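Local coordinates for protein Myo-inositol phosphohydrolase (Mitsuokella multacida, PDB 4WU3) that probably removes phosphate groups from inositol phosphates such as phytate, as a tandem-repeat enzyme of the PTP-like phytase family, at residues Val280-Ile285 / Ile298-Phe303; Pro415-Asp420 / Ala534-His539; His503-Ala508 / Ile520-Asn525. The protein carries 2 engineered substitutions. One frame throughout, in Å; residues are numbered along the deposited sequence.

Contact 1: Val280-Ile285 / Ile298-Phe303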
loop_
_atom_site.group_PDB
_atom_site.type_symbol
_atom_site.label_atom_id
_atom_site.label_comp_id
_atom_site.label_asym_id
_atom_site.label_seq_id
_atom_site.Cartn_x
_atom_site.Cartn_y
_atom_site.Cartn_z
ATOM N N VAL A 280 8.335 -18.384 3.652
ATOM C CA VAL A 280 8.211 -17.171 2.844
ATOM C C VAL A 280 9.535 -16.628 2.307
ATOM O O VAL A 280 10.551 -16.544 3.026
ATOM C CB VAL A 280 7.499 -16.040 3.622
ATOM C CG1 VAL A 280 7.444 -14.770 2.790
ATOM C CG2 VAL A 280 6.101 -16.475 3.999
ATOM N N ASP A 281 9.485 -16.268 1.024
ATOM C CA ASP A 281 10.538 -15.522 0.334
ATOM C C ASP A 281 10.092 -14.056 0.179
ATOM O O ASP A 281 9.255 -13.722 -0.658
ATOM C CB ASP A 281 10.799 -16.152 -1.037
ATOM C CG ASP A 281 11.934 -15.483 -1.793
ATOM O OD1 ASP A 281 12.405 -14.393 -1.381
ATOM O OD2 ASP A 281 12.346 -16.061 -2.819
ATOM N N LEU A 282 10.657 -13.185 1.002
ATOM C CA LEU A 282 10.259 -11.783 1.018
ATOM C C LEU A 282 10.509 -11.057 -0.301
ATOM O O LEU A 282 9.930 -10.006 -0.527
ATOM C CB LEU A 282 10.976 -11.049 2.154
ATOM C CG LEU A 282 10.586 -11.538 3.537
ATOM C CD1 LEU A 282 11.368 -10.785 4.590
ATOM C CD2 LEU A 282 9.098 -11.355 3.730
ATOM N N SER A 283 11.344 -11.612 -1.175
ATOM C CA SER A 283 11.602 -10.986 -2.473
ATOM C C SER A 283 10.584 -11.400 -3.546
ATOM O O SER A 283 10.598 -10.890 -4.668
ATOM C CB SER A 283 13.016 -11.317 -2.953
ATOM O OG SER A 283 13.113 -12.666 -3.360
ATOM N N GLU A 284 9.704 -12.329 -3.207
ATOM C CA GLU A 284 8.732 -12.800 -4.166
ATOM C C GLU A 284 7.497 -11.909 -4.164
ATOM O O GLU A 284 6.790 -11.795 -3.159
ATOM C CB GLU A 284 8.342 -14.247 -3.871
ATOM C CG GLU A 284 7.563 -14.917 -4.986
ATOM C CD GLU A 284 7.353 -16.403 -4.748
ATOM O OE1 GLU A 284 8.220 -17.045 -4.110
ATOM O OE2 GLU A 284 6.319 -16.935 -5.205
ATOM N N ILE A 285 7.255 -11.274 -5.303
ATOM C CA ILE A 285 6.021 -10.555 -5.542
ATOM C C ILE A 285 5.209 -11.358 -6.561
ATOM O O ILE A 285 5.378 -11.198 -7.775
ATOM C CB ILE A 285 6.297 -9.145 -6.088
ATOM C CG1 ILE A 285 7.488 -8.511 -5.358
ATOM C CG2 ILE A 285 5.058 -8.273 -5.965
ATOM C CD1 ILE A 285 7.249 -8.261 -3.883
ATOM N N ILE A 298 5.702 -5.351 -1.719
ATOM C CA ILE A 298 6.784 -4.496 -2.150
ATOM C C ILE A 298 7.353 -3.722 -0.963
ATOM O O ILE A 298 8.545 -3.741 -0.738
ATOM C CB ILE A 298 6.312 -3.536 -3.242
ATOM C CG1 ILE A 298 6.094 -4.325 -4.534
ATOM C CG2 ILE A 298 7.335 -2.436 -3.439
ATOM C CD1 ILE A 298 5.240 -3.623 -5.566
ATOM N N GLU A 299 6.482 -3.066 -0.205
ATOM C CA GLU A 299 6.892 -2.278 0.954
ATOM C C GLU A 299 7.744 -3.092 1.927
ATOM O O GLU A 299 8.802 -2.639 2.369
ATOM C CB GLU A 299 5.655 -1.703 1.679
ATOM C CG GLU A 299 5.979 -0.722 2.809
ATOM C CD GLU A 299 4.793 -0.405 3.704
ATOM O OE1 GLU A 299 3.798 -1.166 3.684
ATOM O OE2 GLU A 299 4.853 0.598 4.446
ATOM N N ARG A 300 7.308 -4.294 2.273
ATOM C CA ARG A 300 8.069 -5.050 3.256
ATOM C C ARG A 300 9.381 -5.621 2.689
ATOM O O ARG A 300 10.341 -5.828 3.438
ATOM C CB ARG A 300 7.217 -6.147 3.883
ATOM C CG ARG A 300 7.101 -7.376 3.039
ATOM C CD ARG A 300 6.161 -8.397 3.637
ATOM N NE ARG A 300 6.071 -9.520 2.718
ATOM C CZ ARG A 300 5.220 -10.529 2.838
ATOM N NH1 ARG A 300 4.361 -10.560 3.852
ATOM N NH2 ARG A 300 5.238 -11.497 1.929
ATOM N N TYR A 301 9.448 -5.869 1.383
ATOM C CA TYR A 301 10.714 -6.300 0.794
ATOM C C TYR A 301 11.726 -5.165 0.854
ATOM O O TYR A 301 12.878 -5.355 1.219
ATOM C CB TYR A 301 10.540 -6.745 -0.652
ATOM C CG TYR A 301 11.815 -7.224 -1.316
ATOM C CD1 TYR A 301 12.717 -8.041 -0.643
ATOM C CD2 TYR A 301 12.092 -6.899 -2.638
ATOM C CE1 TYR A 301 13.874 -8.492 -1.254
ATOM C CE2 TYR A 301 13.242 -7.354 -3.263
ATOM C CZ TYR A 301 14.128 -8.145 -2.568
ATOM O OH TYR A 301 15.267 -8.591 -3.189
ATOM N N GLN A 302 11.282 -3.981 0.483
ATOM C CA GLN A 302 12.136 -2.819 0.522
ATOM C C GLN A 302 12.583 -2.540 1.948
ATOM O O GLN A 302 13.698 -2.082 2.170
ATOM C CB GLN A 302 11.398 -1.615 -0.062
ATOM C CG GLN A 302 11.203 -1.723 -1.562
ATOM C CD GLN A 302 10.465 -0.544 -2.159
ATOM O OE1 GLN A 302 9.654 0.101 -1.506
ATOM N NE2 GLN A 302 10.733 -0.276 -3.418
ATOM N N PHE A 303 11.718 -2.806 2.921
ATOM C CA PHE A 303 12.106 -2.554 4.289
ATOM C C PHE A 303 13.302 -3.394 4.691
ATOM O O PHE A 303 14.199 -2.889 5.348
ATOM C CB PHE A 303 10.988 -2.816 5.304
ATOM C CG PHE A 303 11.506 -2.960 6.702
ATOM C CD1 PHE A 303 12.125 -1.893 7.332
ATOM C CD2 PHE A 303 11.428 -4.167 7.368
ATOM C CE1 PHE A 303 12.637 -2.027 8.613
ATOM C CE2 PHE A 303 11.930 -4.308 8.647
ATOM C CZ PHE A 303 12.539 -3.238 9.269
HETATM O O HOH W 1 6.761 -12.661 -0.633
HETATM O O HOH W 2 7.397 -9.302 0.351
#
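Ser283 CA and CB overlie one face of the Tyr301 ring: CA sits 3.6 Å from the ring centroid and 13° off the ring normal, a CH-pi contact over the middle. Ser283 CB continues toward the hydroxyl end, 3.4 Å from Tyr301 CZ. At the root of the ring, Leu282 O comes within 3.3 Å of Tyr301 CB. The ring reaches out beside the loop because Tyr301 CG is anti to its backbone N (chi1 -179°). Asp281 OD1 takes both Ser283 N, in an Asx turn, and Ser283 OG at 2.7 Å, while Asp281 to Glu284 forms a type I turn. Arg300 crosses the side chains of Val280 and Leu282 at about a right angle; Leu282 CD2 lies over one face of its guanidinium, 3.7 Å from NE. Two waters meet the guanidinium edge in plane. One links NE to Leu282 O; the other accepts from NH2 and donates to Asp281 O and Glu284 O. Arg300 also makes a cation-pi contact with Tyr297, a residue of an inositol tetrakisphosphate pocket. Ile285 CD1 packs on Ile298 CG1 at 4.2 Å, and Trp333 of the second subunit packs on both isoleucines. The loop between helices 267-276 and 291-313 is thus laid on the latter. No direct hydrogen bond joins 280-285 to 298-303, which implies that CH-pi and apolar packing, with water-bridged turn carbonyls, carry the contact.

Contact 2: Pro415-Asp420 / Ala534-His539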
loop_
_atom_site.group_PDB
_atom_site.type_symbol
_atom_site.label_atom_id
_atom_site.label_comp_id
_atom_site.label_asym_id
_atom_site.label_seq_id
_atom_site.Cartn_x
_atom_site.Cartn_y
_atom_site.Cartn_z
ATOM N N PRO A 415 -6.900 29.459 50.909
ATOM C CA PRO A 415 -6.060 29.809 49.755
ATOM C C PRO A 415 -6.553 29.202 48.426
ATOM O O PRO A 415 -7.035 28.059 48.386
ATOM C CB PRO A 415 -4.672 29.286 50.132
ATOM C CG PRO A 415 -4.873 28.342 51.271
ATOM C CD PRO A 415 -6.215 28.603 51.891
ATOM N N ILE A 416 -6.446 29.992 47.358
ATOM C CA ILE A 416 -6.959 29.613 46.046
ATOM C C ILE A 416 -5.827 29.209 45.116
ATOM O O ILE A 416 -4.886 29.983 44.911
ATOM C CB ILE A 416 -7.727 30.778 45.399
ATOM C CG1 ILE A 416 -8.902 31.192 46.284
ATOM C CG2 ILE A 416 -8.230 30.375 44.014
ATOM C CD1 ILE A 416 -9.508 32.523 45.898
ATOM N N TYR A 417 -5.912 27.996 44.573
ATOM C CA TYR A 417 -4.909 27.491 43.633
ATOM C C TYR A 417 -5.502 27.410 42.237
ATOM O O TYR A 417 -6.601 26.903 42.047
ATOM C CB TYR A 417 -4.392 26.096 44.019
ATOM C CG TYR A 417 -3.586 26.057 45.287
ATOM C CD1 TYR A 417 -4.218 26.090 46.519
ATOM C CD2 TYR A 417 -2.204 25.973 45.263
ATOM C CE1 TYR A 417 -3.499 26.066 47.694
ATOM C CE2 TYR A 417 -1.471 25.945 46.444
ATOM C CZ TYR A 417 -2.132 25.989 47.655
ATOM O OH TYR A 417 -1.451 25.963 48.851
ATOM N N ILE A 418 -4.767 27.929 41.260
ATOM C CA ILE A 418 -5.086 27.694 39.858
ATOM C C ILE A 418 -4.338 26.424 39.448
ATOM O O ILE A 418 -3.105 26.370 39.518
ATOM C CB ILE A 418 -4.650 28.879 38.969
ATOM C CG1 ILE A 418 -5.419 30.159 39.346
ATOM C CG2 ILE A 418 -4.832 28.550 37.498
ATOM C CD1 ILE A 418 -6.932 30.045 39.304
ATOM N N MET A 419 -5.098 25.401 39.069
ATOM C CA MET A 419 -4.532 24.129 38.651
ATOM C C MET A 419 -4.527 24.060 37.124
ATOM O O MET A 419 -5.535 23.735 36.498
ATOM C CB MET A 419 -5.331 22.962 39.235
ATOM C CG MET A 419 -5.544 23.016 40.744
ATOM S SD MET A 419 -4.029 22.878 41.725
ATOM C CE MET A 419 -3.495 21.206 41.357
ATOM N N ASP A 420 -3.388 24.401 36.533
ATOM C CA ASP A 420 -3.239 24.421 35.087
ATOM C C ASP A 420 -2.911 23.001 34.635
ATOM O O ASP A 420 -1.855 22.472 34.962
ATOM C CB ASP A 420 -2.132 25.409 34.717
ATOM C CG ASP A 420 -1.753 25.378 33.242
ATOM O OD1 ASP A 420 -2.466 24.762 32.426
ATOM O OD2 ASP A 420 -0.711 25.978 32.901
ATOM N N ALA A 534 -8.329 24.845 51.210
ATOM C CA ALA A 534 -7.800 25.263 49.909
ATOM C C ALA A 534 -8.913 25.147 48.866
ATOM O O ALA A 534 -9.732 24.221 48.920
ATOM C CB ALA A 534 -6.605 24.411 49.496
ATOM N N TRP A 535 -8.943 26.103 47.939
ATOM C CA TRP A 535 -9.896 26.098 46.838
ATOM C C TRP A 535 -9.147 25.806 45.544
ATOM O O TRP A 535 -8.167 26.478 45.231
ATOM C CB TRP A 535 -10.576 27.452 46.742
ATOM C CG TRP A 535 -11.554 27.559 45.631
ATOM C CD1 TRP A 535 -11.283 27.538 44.301
ATOM C CD2 TRP A 535 -12.968 27.723 45.753
ATOM N NE1 TRP A 535 -12.440 27.681 43.583
ATOM C CE2 TRP A 535 -13.491 27.793 44.451
ATOM C CE3 TRP A 535 -13.843 27.810 46.838
ATOM C CZ2 TRP A 535 -14.847 27.955 44.197
ATOM C CZ3 TRP A 535 -15.200 27.959 46.585
ATOM C CH2 TRP A 535 -15.686 28.028 45.274
ATOM N N LEU A 536 -9.594 24.797 44.803
ATOM C CA LEU A 536 -8.927 24.409 43.566
ATOM C C LEU A 536 -9.716 24.815 42.346
ATOM O O LEU A 536 -10.861 24.395 42.173
ATOM C CB LEU A 536 -8.734 22.902 43.515
ATOM C CG LEU A 536 -7.899 22.307 44.635
ATOM C CD1 LEU A 536 -7.812 20.800 44.452
ATOM C CD2 LEU A 536 -6.524 22.939 44.683
ATOM N N HIS A 537 -9.098 25.631 41.495
ATOM C CA HIS A 537 -9.703 25.992 40.218
ATOM C C HIS A 537 -8.984 25.313 39.064
ATOM O O HIS A 537 -7.869 25.676 38.722
ATOM C CB HIS A 537 -9.681 27.495 39.993
ATOM C CG HIS A 537 -10.268 27.895 38.678
ATOM N ND1 HIS A 537 -11.608 28.168 38.516
ATOM C CD2 HIS A 537 -9.709 28.021 37.454
ATOM C CE1 HIS A 537 -11.846 28.467 37.254
ATOM N NE2 HIS A 537 -10.709 28.390 36.589
ATOM N N PHE A 538 -9.632 24.322 38.464
ATOM C CA PHE A 538 -9.036 23.600 37.364
ATOM C C PHE A 538 -9.344 24.264 36.040
ATOM O O PHE A 538 -10.478 24.678 35.786
ATOM C CB PHE A 538 -9.560 22.178 37.322
ATOM C CG PHE A 538 -9.155 21.355 38.491
ATOM C CD1 PHE A 538 -7.960 20.679 38.492
ATOM C CD2 PHE A 538 -9.983 21.253 39.591
ATOM C CE1 PHE A 538 -7.589 19.907 39.582
ATOM C CE2 PHE A 538 -9.614 20.499 40.686
ATOM C CZ PHE A 538 -8.417 19.820 40.677
ATOM N N HIS A 539 -8.330 24.349 35.188
ATOM C CA HIS A 539 -8.549 24.772 33.807
ATOM C C HIS A 539 -7.690 23.940 32.872
ATOM O O HIS A 539 -6.651 23.407 33.253
ATOM C CB HIS A 539 -8.275 26.281 33.609
ATOM C CG HIS A 539 -6.835 26.615 33.368
ATOM N ND1 HIS A 539 -6.234 26.485 32.134
ATOM C CD2 HIS A 539 -5.874 27.057 34.208
ATOM C CE1 HIS A 539 -4.963 26.825 32.229
ATOM N NE2 HIS A 539 -4.719 27.177 33.477
#
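Tyr417 N donates to Trp535 O at 2.8 Å, nearly straight at 175°, one of five backbone bonds that alternate in a parallel ladder. The first is Trp535 N to Pro415 O, the last and longest His539 N to Met419 O at 3.1 Å. The segments' axes lie 4.7 Å apart at 24°, the usual twist, two inner strands of the mixed sheet in this PTP-like domain. Strand 535-539 runs directly into the ligand-binding loop Ser540-Arg546, which corresponds to the P-loop of the PTP family. On the face toward helix 517-529, Met419, bent at chi2 and chi3, sets CG over a face of the Phe538 ring, 4.2 Å from the centroid, and turns SD to Leu536 CD2 at 3.9 Å. Leu536 CD2 also meets Tyr417 CB, and Tyr417 CE1 reaches Ala534 CB. On the other face, Ile418 CD1 lies 3.8 Å from His537 CB, and Ile418 CG2 meets the His539 ring edge in plane. His537 bonds to Ser391 and Ser393. The Asp420 carboxylate crosses the His539 imidazole, planes 19° apart and OD1 3.2 Å from CE1, without a hydrogen bond: His539 NE2 pairs with Glu493, and Asp420 OD2 with Tyr504 and His426.

Contact 3: His503-Ala508 / Ile520-Asn525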
loop_
_atom_site.group_PDB
_atom_site.type_symbol
_atom_site.label_atom_id
_atom_site.label_comp_id
_atom_site.label_asym_id
_atom_site.label_seq_id
_atom_site.Cartn_x
_atom_site.Cartn_y
_atom_site.Cartn_z
ATOM N N HIS A 503 -2.132 31.221 44.039
ATOM C CA HIS A 503 -1.113 30.196 43.876
ATOM C C HIS A 503 -1.279 29.461 42.560
ATOM O O HIS A 503 -2.340 29.493 41.943
ATOM C CB HIS A 503 -1.191 29.195 45.019
ATOM C CG HIS A 503 -1.061 29.820 46.368
ATOM N ND1 HIS A 503 -2.108 30.439 47.011
ATOM C CD2 HIS A 503 -0.004 29.922 47.197
ATOM C CE1 HIS A 503 -1.700 30.898 48.179
ATOM N NE2 HIS A 503 -0.427 30.596 48.318
ATOM N N TYR A 504 -0.228 28.773 42.146
ATOM C CA TYR A 504 -0.233 28.125 40.856
ATOM C C TYR A 504 0.353 26.734 40.949
ATOM O O TYR A 504 1.352 26.522 41.612
ATOM C CB TYR A 504 0.563 28.960 39.855
ATOM C CG TYR A 504 0.682 28.368 38.465
ATOM C CD1 TYR A 504 -0.326 28.554 37.519
ATOM C CD2 TYR A 504 1.809 27.652 38.088
ATOM C CE1 TYR A 504 -0.220 28.026 36.244
ATOM C CE2 TYR A 504 1.936 27.128 36.821
ATOM C CZ TYR A 504 0.920 27.318 35.897
ATOM O OH TYR A 504 1.036 26.793 34.624
ATOM N N TYR A 505 -0.287 25.780 40.287
ATOM C CA TYR A 505 0.273 24.450 40.167
ATOM C C TYR A 505 -0.002 23.910 38.761
ATOM O O TYR A 505 -1.072 24.114 38.199
ATOM C CB TYR A 505 -0.270 23.506 41.255
ATOM C CG TYR A 505 0.557 22.248 41.386
ATOM C CD1 TYR A 505 1.636 22.185 42.255
ATOM C CD2 TYR A 505 0.284 21.133 40.606
ATOM C CE1 TYR A 505 2.418 21.044 42.347
ATOM C CE2 TYR A 505 1.056 19.989 40.689
ATOM C CZ TYR A 505 2.125 19.947 41.558
ATOM O OH TYR A 505 2.895 18.804 41.619
ATOM N N ARG A 506 0.991 23.230 38.204
ATOM C CA ARG A 506 0.944 22.756 36.837
ATOM C C ARG A 506 0.992 21.235 36.758
ATOM O O ARG A 506 1.908 20.618 37.284
ATOM C CB ARG A 506 2.144 23.326 36.075
ATOM C CG ARG A 506 2.204 22.918 34.609
ATOM C CD ARG A 506 1.121 23.612 33.817
ATOM N NE ARG A 506 1.315 23.459 32.382
ATOM C CZ ARG A 506 2.036 24.278 31.622
ATOM N NH1 ARG A 506 2.654 25.321 32.151
ATOM N NH2 ARG A 506 2.138 24.049 30.322
ATOM N N ILE A 507 0.004 20.630 36.104
ATOM C CA ILE A 507 0.102 19.228 35.714
ATOM C C ILE A 507 0.045 19.174 34.187
ATOM O O ILE A 507 -0.872 19.722 33.562
ATOM C CB ILE A 507 -1.016 18.363 36.348
ATOM C CG1 ILE A 507 -0.915 18.422 37.872
ATOM C CG2 ILE A 507 -0.899 16.917 35.889
ATOM C CD1 ILE A 507 -2.093 17.822 38.602
ATOM N N ALA A 508 1.040 18.536 33.586
ATOM C CA ALA A 508 1.164 18.514 32.139
ATOM C C ALA A 508 0.349 17.371 31.516
ATOM O O ALA A 508 0.900 16.374 31.041
ATOM C CB ALA A 508 2.631 18.414 31.746
ATOM N N ILE A 520 -2.068 11.604 37.576
ATOM C CA ILE A 520 -3.087 11.456 38.605
ATOM C C ILE A 520 -2.428 11.339 39.979
ATOM O O ILE A 520 -2.915 11.906 40.951
ATOM C CB ILE A 520 -4.001 10.238 38.325
ATOM C CG1 ILE A 520 -4.878 10.521 37.101
ATOM C CG2 ILE A 520 -4.873 9.925 39.529
ATOM C CD1 ILE A 520 -5.843 9.412 36.752
ATOM N N ASP A 521 -1.317 10.612 40.048
ATOM C CA ASP A 521 -0.533 10.509 41.275
ATOM C C ASP A 521 -0.053 11.886 41.720
ATOM O O ASP A 521 -0.066 12.198 42.912
ATOM C CB ASP A 521 0.701 9.636 41.050
ATOM C CG ASP A 521 0.431 8.169 41.273
ATOM O OD1 ASP A 521 -0.656 7.833 41.767
ATOM O OD2 ASP A 521 1.323 7.356 40.961
ATOM N N GLU A 522 0.406 12.690 40.764
ATOM C CA GLU A 522 0.850 14.043 41.070
ATOM C C GLU A 522 -0.291 14.796 41.724
ATOM O O GLU A 522 -0.090 15.464 42.723
ATOM C CB GLU A 522 1.357 14.782 39.823
ATOM C CG GLU A 522 1.794 16.219 40.092
ATOM C CD GLU A 522 2.749 16.777 39.047
ATOM O OE1 GLU A 522 2.971 16.124 38.003
ATOM O OE2 GLU A 522 3.289 17.882 39.274
ATOM N N PHE A 523 -1.497 14.680 41.187
ATOM C CA PHE A 523 -2.619 15.367 41.803
ATOM C C PHE A 523 -2.944 14.842 43.203
ATOM O O PHE A 523 -3.239 15.623 44.106
ATOM C CB PHE A 523 -3.873 15.299 40.945
ATOM C CG PHE A 523 -5.059 15.991 41.568
ATOM C CD1 PHE A 523 -5.052 17.368 41.762
ATOM C CD2 PHE A 523 -6.163 15.276 41.969
ATOM C CE1 PHE A 523 -6.134 18.015 42.352
ATOM C CE2 PHE A 523 -7.247 15.912 42.561
ATOM C CZ PHE A 523 -7.235 17.286 42.752
ATOM N N ILE A 524 -2.920 13.532 43.391
ATOM C CA ILE A 524 -3.261 12.971 44.694
ATOM C C ILE A 524 -2.239 13.419 45.740
ATOM O O ILE A 524 -2.592 13.874 46.837
ATOM C CB ILE A 524 -3.355 11.443 44.623
ATOM C CG1 ILE A 524 -4.551 11.062 43.739
ATOM C CG2 ILE A 524 -3.474 10.830 46.016
ATOM C CD1 ILE A 524 -4.597 9.607 43.356
ATOM N N ASN A 525 -0.971 13.331 45.381
ATOM C CA ASN A 525 0.071 13.848 46.235
ATOM C C ASN A 525 -0.185 15.317 46.564
ATOM O O ASN A 525 -0.108 15.714 47.720
ATOM C CB ASN A 525 1.436 13.642 45.584
ATOM C CG ASN A 525 1.823 12.178 45.522
ATOM O OD1 ASN A 525 1.231 11.334 46.201
ATOM N ND2 ASN A 525 2.821 11.869 44.711
HETATM O O HOH W 3 2.294 16.770 43.391
HETATM O O HOH W 4 2.649 16.528 34.845
#
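Tyr505 and Glu522 carry the polar part of the contact. Tyr505 OH donates to Glu522 OE2 at 2.6 Å, using the anti lone pair of that oxygen, and the ring and carboxylate planes stand 88° apart. The carboxylate gets there on a chain extended beyond CG, with CG anti to the Glu522 backbone N (chi1 178°). Glu522 OE2 has a second partner in Lys449, which forms a salt bridge with it, bonds to Arg506 O and makes a cation-pi contact with the Tyr505 ring; this lysine would be expected to favour the charged carboxylate. A phenylalanine in place of Tyr505 would probably leave Glu522 OE2 to Lys449 alone of these two partners and take away a partner of the water that bridges to Glu522 O. That water donates to Tyr505 OH and to Glu522 O, both at 2.8 Å; another accepts from Ala508 N and donates to Glu522 OE1. The apolar contacts come from Ile507, whose CD1 lies 3.9 Å from Phe523 CB. Its CG1 passes the aliphatic part of Glu522, 4.1 Å from CG. The segment axes lie 9.3 Å apart, their directions differing by 158°. Strand 503-509 is thus covered by helix 517-529, which leads on to the parallel strand 535-539, passing over strand 416-422 that lies between them: a beta-alpha-beta crossover, typical of the alpha/beta PTP-like domain.

How the contacts relate
Contacts 2 and 3 share one sheet and touch, their centres about 10 Å apart; contact 1 lies on the opposite side of the chain's centre, its centre about 57 and 50 Å from theirs. Contacts 2 and 3 are both buried; contact 2 joins adjacent inner strands by backbone bonds. Contact 3 brings helix 517-529 against the next strand, 503-509, trading the ladder for a phenol-carboxylate bond and bridging waters. Asp420 with Tyr504 and Phe538 with Phe523 connect the two. Contact 1 is only partly buried, pairing a loop with a helix near the second subunit. Water mediates polar links in contacts 1 and 3; of these two, only contact 3 also has a direct hydrogen bond between its segments.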